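Side-chain contacts in integron cassette protein (PDB 3FY6), which is of unknown function but is encoded by a mobile gene cassette of a Vibrio cholerae integron and forms a two-chain assembly: residues N13-S18 / H24-V29; Y17-G22 / K111-K116; V43-T48 / Q63-N68; E75-L80 / Q107-V112. All blocks are in the same frame, centred on the assembly; numbering follows the deposited sequence.

Contact 1 of 4, residues N13-S18 / H24-V29; sequences NLNIYS and HETYIV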
# COMPACT_ATOMS: atom_id res chain seq x y z
N ASN A 13 -20.22 7.79 1.69
CA ASN A 13 -19.34 8.50 2.60
C ASN A 13 -18.49 7.51 3.37
O ASN A 13 -19.01 6.65 4.07
CB ASN A 13 -20.14 9.40 3.56
CG ASN A 13 -20.54 10.72 2.91
OD1 ASN A 13 -20.78 10.79 1.71
ND2 ASN A 13 -20.59 11.77 3.72
N LEU A 14 -17.17 7.62 3.24
CA LEU A 14 -16.26 6.68 3.88
C LEU A 14 -15.46 7.37 4.99
O LEU A 14 -15.10 8.53 4.86
CB LEU A 14 -15.31 6.07 2.84
CG LEU A 14 -15.98 5.26 1.73
CD1 LEU A 14 -14.95 4.81 0.69
CD2 LEU A 14 -16.70 4.05 2.32
N ASN A 15 -15.19 6.65 6.08
CA ASN A 15 -14.54 7.27 7.23
C ASN A 15 -13.12 6.74 7.42
O ASN A 15 -12.92 5.61 7.85
CB ASN A 15 -15.38 7.03 8.48
CG ASN A 15 -16.85 7.36 8.27
OD1 ASN A 15 -17.72 6.51 8.46
ND2 ASN A 15 -17.13 8.58 7.85
N ILE A 16 -12.14 7.57 7.08
CA ILE A 16 -10.74 7.14 7.10
C ILE A 16 -9.98 7.80 8.25
O ILE A 16 -9.86 9.02 8.30
CB ILE A 16 -10.04 7.48 5.77
CG1 ILE A 16 -10.82 6.88 4.59
CG2 ILE A 16 -8.58 7.00 5.80
CD1 ILE A 16 -10.69 5.37 4.47
N TYR A 17 -9.43 7.00 9.15
CA TYR A 17 -8.73 7.57 10.30
C TYR A 17 -7.41 8.21 9.91
O TYR A 17 -6.58 7.59 9.24
CB TYR A 17 -8.50 6.54 11.41
CG TYR A 17 -7.88 7.19 12.62
CD1 TYR A 17 -8.66 7.90 13.53
CD2 TYR A 17 -6.50 7.16 12.82
CE1 TYR A 17 -8.10 8.54 14.62
CE2 TYR A 17 -5.91 7.81 13.92
CZ TYR A 17 -6.72 8.49 14.81
OH TYR A 17 -6.17 9.12 15.89
N SER A 18 -7.21 9.45 10.34
CA SER A 18 -6.00 10.21 10.03
C SER A 18 -5.24 10.59 11.30
O SER A 18 -5.74 11.38 12.10
CB SER A 18 -6.36 11.49 9.28
OG SER A 18 -5.28 12.42 9.34
N HIS A 24 -11.45 10.52 12.13
CA HIS A 24 -11.82 9.92 10.85
C HIS A 24 -12.18 11.03 9.87
O HIS A 24 -13.12 11.80 10.10
CB HIS A 24 -13.00 8.96 11.02
CG HIS A 24 -12.62 7.69 11.72
ND1 HIS A 24 -12.52 7.59 13.09
CD2 HIS A 24 -12.29 6.47 11.23
CE1 HIS A 24 -12.15 6.37 13.42
NE2 HIS A 24 -12.00 5.66 12.31
N GLU A 25 -11.42 11.12 8.78
CA GLU A 25 -11.73 12.06 7.71
C GLU A 25 -12.76 11.45 6.75
O GLU A 25 -12.72 10.25 6.45
CB GLU A 25 -10.46 12.43 6.95
CG GLU A 25 -9.41 13.14 7.80
CD GLU A 25 -9.78 14.59 8.07
OE1 GLU A 25 -9.81 15.38 7.11
OE2 GLU A 25 -10.02 14.95 9.24
N THR A 26 -13.68 12.28 6.28
CA THR A 26 -14.74 11.79 5.40
C THR A 26 -14.27 11.86 3.95
O THR A 26 -13.95 12.92 3.44
CB THR A 26 -16.04 12.61 5.56
OG1 THR A 26 -16.47 12.58 6.94
CG2 THR A 26 -17.15 12.05 4.67
N TYR A 27 -14.18 10.70 3.30
CA TYR A 27 -13.91 10.67 1.87
C TYR A 27 -15.24 10.43 1.18
O TYR A 27 -15.92 9.44 1.46
CB TYR A 27 -12.93 9.56 1.54
CG TYR A 27 -11.50 9.91 1.87
CD1 TYR A 27 -11.11 10.12 3.19
CD2 TYR A 27 -10.54 10.03 0.87
CE1 TYR A 27 -9.79 10.44 3.50
CE2 TYR A 27 -9.22 10.35 1.17
CZ TYR A 27 -8.85 10.55 2.48
OH TYR A 27 -7.56 10.89 2.78
N ILE A 28 -15.61 11.33 0.28
CA ILE A 28 -16.91 11.20 -0.39
C ILE A 28 -16.72 10.60 -1.78
O ILE A 28 -16.05 11.17 -2.63
CB ILE A 28 -17.64 12.54 -0.48
CG1 ILE A 28 -17.71 13.20 0.90
CG2 ILE A 28 -19.06 12.35 -1.02
CD1 ILE A 28 -18.31 14.59 0.89
N VAL A 29 -17.30 9.42 -1.98
CA VAL A 29 -17.24 8.77 -3.27
C VAL A 29 -18.53 9.01 -4.04
O VAL A 29 -19.61 8.62 -3.60
CB VAL A 29 -17.06 7.25 -3.11
CG1 VAL A 29 -16.85 6.60 -4.48
CG2 VAL A 29 -15.87 6.95 -2.20
O HOH W 1 -15.69 10.74 8.74
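L14 and I16 bind Y27 and E25 through the backbone in an antiparallel beta hairpin, the first two strands of a five-stranded sheet. Both members of each hydrogen-bonded pair satisfy the other. L14 N donates to Y27 O and Y27 N returns the bond to L14 O, each at 2.8 Å. I16 N meets E25 O almost straight, at 175°, and E25 N donates to I16 O at 2.7 Å.

L14, I16 and Y27 make the apolar part of the face turned to the helices, L14 and I16 meeting helix 95-114 and Y27 helix 62-67. I16 CG1 lies 3.5 Å from Y27 CD1, its side chain standing roughly perpendicular to the tyrosine's. The Y27 hydroxyl is hydrogen-bonded to D69. E25, at the margin of this face, has OE2 in a salt bridge with R23.

On the other face, Y17 and H24 make a T-shaped pair, the tyrosine edge toward the imidazole face. Y17 CG is anti to the backbone N (chi1 -175°), which brings CD1 to 3.8 Å from H24 CE1. Y17 CB adds a CH-pi contact over the imidazole. Polar residues suit this exposed side: one water accepts from N15 ND2 at 2.7 Å, donates to H24 O at 3.1 Å, and hydrogen-bonds T26 OG1 at 2.7 Å.

Contact 2 of 4, residues Y17-G22 / K111-K116; sequences YSPRWG and KVTEAK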
# COMPACT_ATOMS: atom_id res chain seq x y z
N TYR A 17 -9.43 7.00 9.15
CA TYR A 17 -8.73 7.57 10.30
C TYR A 17 -7.41 8.21 9.91
O TYR A 17 -6.58 7.59 9.24
CB TYR A 17 -8.50 6.54 11.41
CG TYR A 17 -7.88 7.19 12.62
CD1 TYR A 17 -8.66 7.90 13.53
CD2 TYR A 17 -6.50 7.16 12.82
CE1 TYR A 17 -8.10 8.54 14.62
CE2 TYR A 17 -5.91 7.81 13.92
CZ TYR A 17 -6.72 8.49 14.81
OH TYR A 17 -6.17 9.12 15.89
N SER A 18 -7.21 9.45 10.34
CA SER A 18 -6.00 10.21 10.03
C SER A 18 -5.24 10.59 11.30
O SER A 18 -5.74 11.38 12.10
CB SER A 18 -6.36 11.49 9.28
OG SER A 18 -5.28 12.42 9.34
N PRO A 19 -4.03 10.06 11.47
CA PRO A 19 -3.19 10.41 12.61
C PRO A 19 -2.81 11.88 12.57
O PRO A 19 -2.43 12.45 13.59
CB PRO A 19 -1.94 9.55 12.41
CG PRO A 19 -2.36 8.45 11.49
CD PRO A 19 -3.40 9.05 10.60
N ARG A 20 -2.89 12.48 11.39
CA ARG A 20 -2.52 13.88 11.24
C ARG A 20 -3.58 14.81 11.85
O ARG A 20 -3.24 15.88 12.37
CB ARG A 20 -2.30 14.22 9.76
CG ARG A 20 -1.89 15.68 9.54
CD ARG A 20 -1.59 15.99 8.08
NE ARG A 20 -1.08 17.35 7.93
CZ ARG A 20 -1.15 18.07 6.81
NH1 ARG A 20 -1.73 17.57 5.73
NH2 ARG A 20 -0.66 19.30 6.79
N TRP A 21 -4.84 14.39 11.81
CA TRP A 21 -5.92 15.19 12.37
C TRP A 21 -6.58 14.56 13.59
O TRP A 21 -7.51 15.13 14.15
CB TRP A 21 -6.97 15.50 11.29
CG TRP A 21 -6.33 16.07 10.07
CD1 TRP A 21 -6.16 15.47 8.87
CD2 TRP A 21 -5.72 17.37 9.96
NE1 TRP A 21 -5.50 16.31 8.00
CE2 TRP A 21 -5.22 17.49 8.65
CE3 TRP A 21 -5.57 18.44 10.84
CZ2 TRP A 21 -4.58 18.63 8.20
CZ3 TRP A 21 -4.93 19.59 10.39
CH2 TRP A 21 -4.44 19.67 9.08
N GLY A 22 -6.11 13.39 14.01
CA GLY A 22 -6.68 12.72 15.16
C GLY A 22 -8.17 12.45 15.03
O GLY A 22 -8.92 12.58 16.01
N LYS A 111 -7.44 -0.54 9.47
CA LYS A 111 -6.66 -1.57 10.14
C LYS A 111 -5.16 -1.45 9.83
O LYS A 111 -4.31 -1.68 10.69
CB LYS A 111 -7.16 -2.97 9.77
CG LYS A 111 -8.47 -3.35 10.46
CD LYS A 111 -8.89 -4.75 10.04
CE LYS A 111 -10.35 -5.05 10.37
NZ LYS A 111 -10.80 -6.34 9.75
N VAL A 112 -4.85 -1.10 8.59
CA VAL A 112 -3.47 -0.89 8.15
C VAL A 112 -2.82 0.23 8.97
O VAL A 112 -1.73 0.07 9.52
CB VAL A 112 -3.44 -0.55 6.65
CG1 VAL A 112 -2.01 -0.18 6.20
CG2 VAL A 112 -3.97 -1.75 5.85
N THR A 113 -3.53 1.35 9.05
CA THR A 113 -3.06 2.51 9.80
C THR A 113 -2.81 2.15 11.26
O THR A 113 -1.75 2.46 11.82
CB THR A 113 -4.11 3.64 9.73
OG1 THR A 113 -4.25 4.05 8.36
CG2 THR A 113 -3.68 4.85 10.59
N GLU A 114 -3.78 1.47 11.86
CA GLU A 114 -3.70 1.05 13.25
C GLU A 114 -2.50 0.12 13.49
O GLU A 114 -1.88 0.16 14.55
CB GLU A 114 -5.01 0.36 13.66
CG GLU A 114 -4.99 -0.31 15.03
CD GLU A 114 -6.23 -1.16 15.30
OE1 GLU A 114 -6.82 -1.72 14.34
OE2 GLU A 114 -6.63 -1.27 16.48
N ALA A 115 -2.17 -0.69 12.50
CA ALA A 115 -1.09 -1.66 12.64
C ALA A 115 0.28 -1.14 12.19
O ALA A 115 1.26 -1.86 12.22
CB ALA A 115 -1.43 -2.95 11.88
N LYS A 116 0.35 0.12 11.76
CA LYS A 116 1.61 0.69 11.30
C LYS A 116 2.72 0.52 12.35
O LYS A 116 2.48 0.71 13.53
CB LYS A 116 1.42 2.16 10.97
CG LYS A 116 2.58 2.81 10.23
CD LYS A 116 2.26 4.26 9.87
CE LYS A 116 2.28 5.16 11.10
NZ LYS A 116 1.90 6.57 10.77
O HOH W 2 -6.67 5.10 8.22
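Y17, at the end of strand 10-18, faces T113 near the end of helix 95-114. The methyl T113 CG2 comes to the edge of the tyrosine ring, 4.3 Å from Y17 CD2, while a water links the polar groups, donating to Y17 O at 2.7 Å and lying 2.6 Å from T113 OG1. Threonine suits both tasks. With chi1 at -63° its hydroxyl lies beside the backbone N and also hydrogen-bonds V109 O one turn back, leaving CG2 directed at the strand end.

S18 turns away from the helix. Its OG accepts from W21 N at 3.2 Å, an ST motif, and is also hydrogen-bonded to D69 O. P19 swings back, and its ring CG meets T113 CG2 tip to tip at 3.9 Å; the fixed phi of proline fits the first position of the turn. R20 and W21 follow, with W21 CZ2 over the centre of the R20 guanidinium, 3.6 Å above its plane, and R20 NH1 bonded to N68 O. G22 has a positive phi, a conformation glycine adopts easily. Three right-handed helical residues followed by a left-handed one make the four-residue turn of a beta hairpin, with the strand end and the first residue of the turn lightly packed against the end of helix 95-114.

Contact 3 of 4, residues V43-T48 / Q63-N68; sequences VTIKAT and QDIMNN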
# COMPACT_ATOMS: atom_id res chain seq x y z
N VAL A 43 -10.24 18.58 -2.19
CA VAL A 43 -9.54 17.84 -3.23
C VAL A 43 -10.41 16.76 -3.85
O VAL A 43 -11.00 15.95 -3.14
CB VAL A 43 -8.27 17.17 -2.67
CG1 VAL A 43 -7.69 16.25 -3.71
CG2 VAL A 43 -7.26 18.22 -2.23
N THR A 44 -10.46 16.74 -5.17
CA THR A 44 -11.24 15.74 -5.89
C THR A 44 -10.40 15.07 -6.98
O THR A 44 -9.80 15.75 -7.81
CB THR A 44 -12.49 16.37 -6.56
OG1 THR A 44 -13.31 16.99 -5.56
CG2 THR A 44 -13.30 15.31 -7.29
N ILE A 45 -10.36 13.74 -6.96
CA ILE A 45 -9.79 12.99 -8.07
C ILE A 45 -10.92 12.28 -8.82
O ILE A 45 -12.00 12.07 -8.27
CB ILE A 45 -8.73 11.98 -7.61
CG1 ILE A 45 -9.35 10.90 -6.73
CG2 ILE A 45 -7.60 12.71 -6.88
CD1 ILE A 45 -8.36 9.90 -6.20
N LYS A 46 -10.66 11.93 -10.08
CA LYS A 46 -11.71 11.44 -10.94
C LYS A 46 -11.26 10.29 -11.83
O LYS A 46 -10.17 10.34 -12.40
CB LYS A 46 -12.23 12.58 -11.83
CG LYS A 46 -13.30 12.14 -12.81
CD LYS A 46 -14.04 13.32 -13.41
CE LYS A 46 -14.98 12.87 -14.50
NZ LYS A 46 -15.83 13.99 -15.00
N ALA A 47 -12.11 9.28 -11.94
CA ALA A 47 -11.92 8.20 -12.91
C ALA A 47 -13.05 8.25 -13.93
O ALA A 47 -14.22 8.27 -13.57
CB ALA A 47 -11.92 6.84 -12.21
N THR A 48 -12.69 8.28 -15.21
CA THR A 48 -13.70 8.36 -16.27
C THR A 48 -13.81 7.04 -17.02
O THR A 48 -12.80 6.47 -17.44
CB THR A 48 -13.38 9.50 -17.26
OG1 THR A 48 -12.03 9.36 -17.72
CG2 THR A 48 -13.52 10.84 -16.59
N GLN A 63 -3.94 7.07 -3.16
CA GLN A 63 -2.85 6.90 -2.23
C GLN A 63 -2.19 8.25 -1.91
O GLN A 63 -1.92 8.56 -0.75
CB GLN A 63 -1.83 5.89 -2.79
CG GLN A 63 -2.38 4.45 -2.90
CD GLN A 63 -3.31 4.21 -4.11
OE1 GLN A 63 -3.14 4.80 -5.18
NE2 GLN A 63 -4.27 3.30 -3.94
N ASP A 64 -1.96 9.06 -2.95
CA ASP A 64 -1.37 10.38 -2.78
C ASP A 64 -2.17 11.26 -1.82
O ASP A 64 -1.62 11.86 -0.91
CB ASP A 64 -1.23 11.11 -4.12
CG ASP A 64 -0.15 10.50 -5.01
OD1 ASP A 64 0.73 9.79 -4.49
OD2 ASP A 64 -0.18 10.75 -6.24
N ILE A 65 -3.48 11.35 -2.03
CA ILE A 65 -4.30 12.23 -1.19
C ILE A 65 -4.39 11.70 0.24
O ILE A 65 -4.38 12.47 1.20
CB ILE A 65 -5.70 12.56 -1.79
CG1 ILE A 65 -6.61 11.35 -1.82
CG2 ILE A 65 -5.56 13.14 -3.20
CD1 ILE A 65 -7.89 11.57 -2.65
N MSE A 66 -4.44 10.38 0.39
CA MSE A 66 -4.40 9.78 1.71
C MSE A 66 -3.05 9.99 2.43
O MSE A 66 -3.01 10.12 3.66
CB MSE A 66 -4.77 8.30 1.65
CG MSE A 66 -6.23 8.07 1.27
SE MSE A 66 -6.70 6.20 1.56
CE MSE A 66 -8.57 6.23 0.99
N ASN A 67 -1.95 10.01 1.67
CA ASN A 67 -0.63 10.25 2.24
C ASN A 67 -0.64 11.61 2.91
O ASN A 67 0.03 11.83 3.91
CB ASN A 67 0.48 10.22 1.17
CG ASN A 67 0.88 8.80 0.75
OD1 ASN A 67 1.70 8.64 -0.15
ND2 ASN A 67 0.30 7.78 1.38
N ASN A 68 -1.41 12.53 2.34
CA ASN A 68 -1.53 13.86 2.91
C ASN A 68 -2.21 13.86 4.27
O ASN A 68 -2.00 14.77 5.07
CB ASN A 68 -2.25 14.79 1.93
CG ASN A 68 -1.34 15.26 0.81
OD1 ASN A 68 -0.12 15.26 0.96
ND2 ASN A 68 -1.92 15.66 -0.31
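The short helix that carries I65 up against V43 and I45 is tied by the bond from N67 N to Q63 O, 2.8 Å, a regular i to i+4 link spanning I65. N68 N has weak bonds to D64 O and I65 O. No hydrogen bond crosses between 43-48 and 63-68, so the contact itself is made of methyl groups.

I65 supplies both of its branches. Its CG1 arm stands between the backbone N and the carbonyl carbon (chi1 68°), the crowded position, and then runs out extended, which sends CD1 to I45 CD1 at 4.0 Å. These two side chains meet tip to tip. The other branch, I65 CG2, lies 3.8 Å from V43 CG1, where the two side chains run alongside with opposite senses. This is helix-on-sheet packing: helix 62-67 lies against the five-stranded antiparallel sheet, and V43 and I45, two apart on strand 43-50, project from the same side of it, while T44 between them points away and its hydroxyl bonds S39 OG.

Beta-branched V43 and I45 suit the strand, since valine and isoleucine favour extended backbone and offer methyls close to the chain. On the helix, the two branches of I65 let one residue meet both strand residues. I65 also packs on Y27 of strand 23-31, which extends its apolar surroundings across the sheet. I45 leans on I38 of the neighbouring strand 35-40. V43, at the start of its strand, is exposed, whereas I45 and I65 are buried.

Contact 4 of 4, residues E75-L80 / Q107-V112; sequences EITQNL and QWVNKV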
# COMPACT_ATOMS: atom_id res chain seq x y z
N GLU A 75 -1.30 -0.38 -1.88
CA GLU A 75 -1.23 0.25 -3.20
C GLU A 75 -2.43 -0.12 -4.10
O GLU A 75 -2.83 0.66 -4.96
CB GLU A 75 0.10 -0.10 -3.89
CG GLU A 75 0.06 -0.08 -5.42
CD GLU A 75 -0.03 1.32 -6.00
OE1 GLU A 75 0.51 2.27 -5.38
OE2 GLU A 75 -0.63 1.48 -7.09
N ILE A 76 -3.01 -1.29 -3.88
CA ILE A 76 -4.16 -1.75 -4.66
C ILE A 76 -5.49 -1.07 -4.30
O ILE A 76 -6.51 -1.32 -4.95
CB ILE A 76 -4.34 -3.26 -4.51
CG1 ILE A 76 -5.21 -3.82 -5.65
CG2 ILE A 76 -4.93 -3.58 -3.12
CD1 ILE A 76 -5.38 -5.34 -5.60
N THR A 77 -5.49 -0.23 -3.28
CA THR A 77 -6.73 0.40 -2.80
C THR A 77 -7.54 1.10 -3.91
O THR A 77 -8.75 0.94 -4.00
CB THR A 77 -6.43 1.39 -1.65
OG1 THR A 77 -5.78 0.68 -0.59
CG2 THR A 77 -7.73 2.02 -1.13
N GLN A 78 -6.87 1.88 -4.75
CA GLN A 78 -7.56 2.63 -5.78
C GLN A 78 -8.23 1.68 -6.76
O GLN A 78 -9.35 1.93 -7.22
CB GLN A 78 -6.58 3.53 -6.52
CG GLN A 78 -7.17 4.28 -7.69
CD GLN A 78 -6.26 5.40 -8.16
OE1 GLN A 78 -5.69 5.34 -9.24
NE2 GLN A 78 -6.10 6.40 -7.32
N ASN A 79 -7.54 0.59 -7.05
CA ASN A 79 -8.02 -0.42 -7.96
C ASN A 79 -9.27 -1.09 -7.38
O ASN A 79 -10.23 -1.37 -8.11
CB ASN A 79 -6.91 -1.45 -8.25
CG ASN A 79 -7.38 -2.57 -9.15
OD1 ASN A 79 -7.78 -3.63 -8.68
ND2 ASN A 79 -7.34 -2.34 -10.46
N LEU A 80 -9.29 -1.31 -6.07
CA LEU A 80 -10.50 -1.81 -5.41
C LEU A 80 -11.68 -0.86 -5.59
O LEU A 80 -12.79 -1.29 -5.91
CB LEU A 80 -10.27 -2.04 -3.92
CG LEU A 80 -9.20 -3.05 -3.52
CD1 LEU A 80 -9.43 -3.48 -2.08
CD2 LEU A 80 -9.19 -4.26 -4.45
N GLN A 107 -12.49 0.11 6.00
CA GLN A 107 -12.19 -0.63 7.22
C GLN A 107 -10.79 -1.25 7.16
O GLN A 107 -10.05 -1.25 8.15
CB GLN A 107 -13.25 -1.71 7.44
CG GLN A 107 -13.02 -2.62 8.63
CD GLN A 107 -14.04 -3.74 8.69
OE1 GLN A 107 -15.19 -3.56 8.27
NE2 GLN A 107 -13.64 -4.90 9.21
N TRP A 108 -10.44 -1.79 5.99
CA TRP A 108 -9.12 -2.36 5.77
C TRP A 108 -8.04 -1.28 5.92
O TRP A 108 -7.04 -1.47 6.62
CB TRP A 108 -9.04 -2.96 4.36
CG TRP A 108 -7.75 -3.69 4.07
CD1 TRP A 108 -6.97 -4.37 4.95
CD2 TRP A 108 -7.14 -3.86 2.78
NE1 TRP A 108 -5.90 -4.95 4.30
CE2 TRP A 108 -5.98 -4.64 2.97
CE3 TRP A 108 -7.45 -3.41 1.50
CZ2 TRP A 108 -5.13 -4.97 1.92
CZ3 TRP A 108 -6.61 -3.75 0.45
CH2 TRP A 108 -5.47 -4.53 0.67
N VAL A 109 -8.23 -0.16 5.24
CA VAL A 109 -7.30 0.95 5.37
C VAL A 109 -7.12 1.32 6.84
O VAL A 109 -6.00 1.53 7.30
CB VAL A 109 -7.74 2.15 4.53
CG1 VAL A 109 -6.86 3.37 4.82
CG2 VAL A 109 -7.70 1.80 3.04
N ASN A 110 -8.22 1.40 7.59
CA ASN A 110 -8.11 1.76 9.00
C ASN A 110 -7.28 0.74 9.78
O ASN A 110 -6.47 1.09 10.63
CB ASN A 110 -9.48 2.02 9.64
CG ASN A 110 -10.17 3.26 9.08
OD1 ASN A 110 -11.41 3.33 9.00
ND2 ASN A 110 -9.38 4.24 8.64
N LYS A 111 -7.44 -0.54 9.47
CA LYS A 111 -6.66 -1.57 10.14
C LYS A 111 -5.16 -1.45 9.83
O LYS A 111 -4.31 -1.68 10.69
CB LYS A 111 -7.16 -2.97 9.77
CG LYS A 111 -8.47 -3.35 10.46
CD LYS A 111 -8.89 -4.75 10.04
CE LYS A 111 -10.35 -5.05 10.37
NZ LYS A 111 -10.80 -6.34 9.75
N VAL A 112 -4.85 -1.10 8.59
CA VAL A 112 -3.47 -0.89 8.15
C VAL A 112 -2.82 0.23 8.97
O VAL A 112 -1.73 0.07 9.52
CB VAL A 112 -3.44 -0.55 6.65
CG1 VAL A 112 -2.01 -0.18 6.20
CG2 VAL A 112 -3.97 -1.75 5.85
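A helical hairpin, formed by helix 77-89 and helix 95-114 running in roughly opposite directions, packs here at the start of the first helix, where I76 and L80 close on W108. The indole presents its six-membered ring. I76 CG2 lies in the ring plane at its edge, 3.9 Å from W108 CH2. From one turn further along, L80 CD1 approaches W108 CZ3 obliquely at 3.8 Å. Both aliphatic side chains stand roughly perpendicular to that of the tryptophan. The ring is carried there by a first torsion that sets CG anti to the W108 backbone N (chi1 -175°), extending it toward the facing helix.

Beside this group, T77 CG2 and V109 CG2 make a lighter methyl contact at 4.2 Å. With its hydroxyl satisfied by P74 O, T77 can stand in this buried place while its methyl meets V109.

Tryptophan spans two surroundings: its six-membered ring packs against I76 and L80 along its CE3-CZ3-CH2 side, while NE1 bonds V112 O of the second subunit. The contact within the chain rests on apolar packing with no hydrogen bond across it, and the indole N-H is used between the two subunits.

How the contacts relate
Contacts 3 and 4 are buried and purely apolar across their segments, contact 1 is partly buried and contact 2 lies at the surface. Contact 1 alone is held by a ladder of backbone bonds, as neighbours in a sheet must be, and water appears in contacts 1 and 2, where polar groups face solvent. Contacts 1 and 2 share Y17 and strand 10-18, while contacts 2 and 4 share helix 95-114 and both meet the second subunit. Contact 3 packs a short helix on the same sheet, joining contact 1 where Y27 meets I65 and M66. R20 bonded to N68 links contact 2 to contact 3.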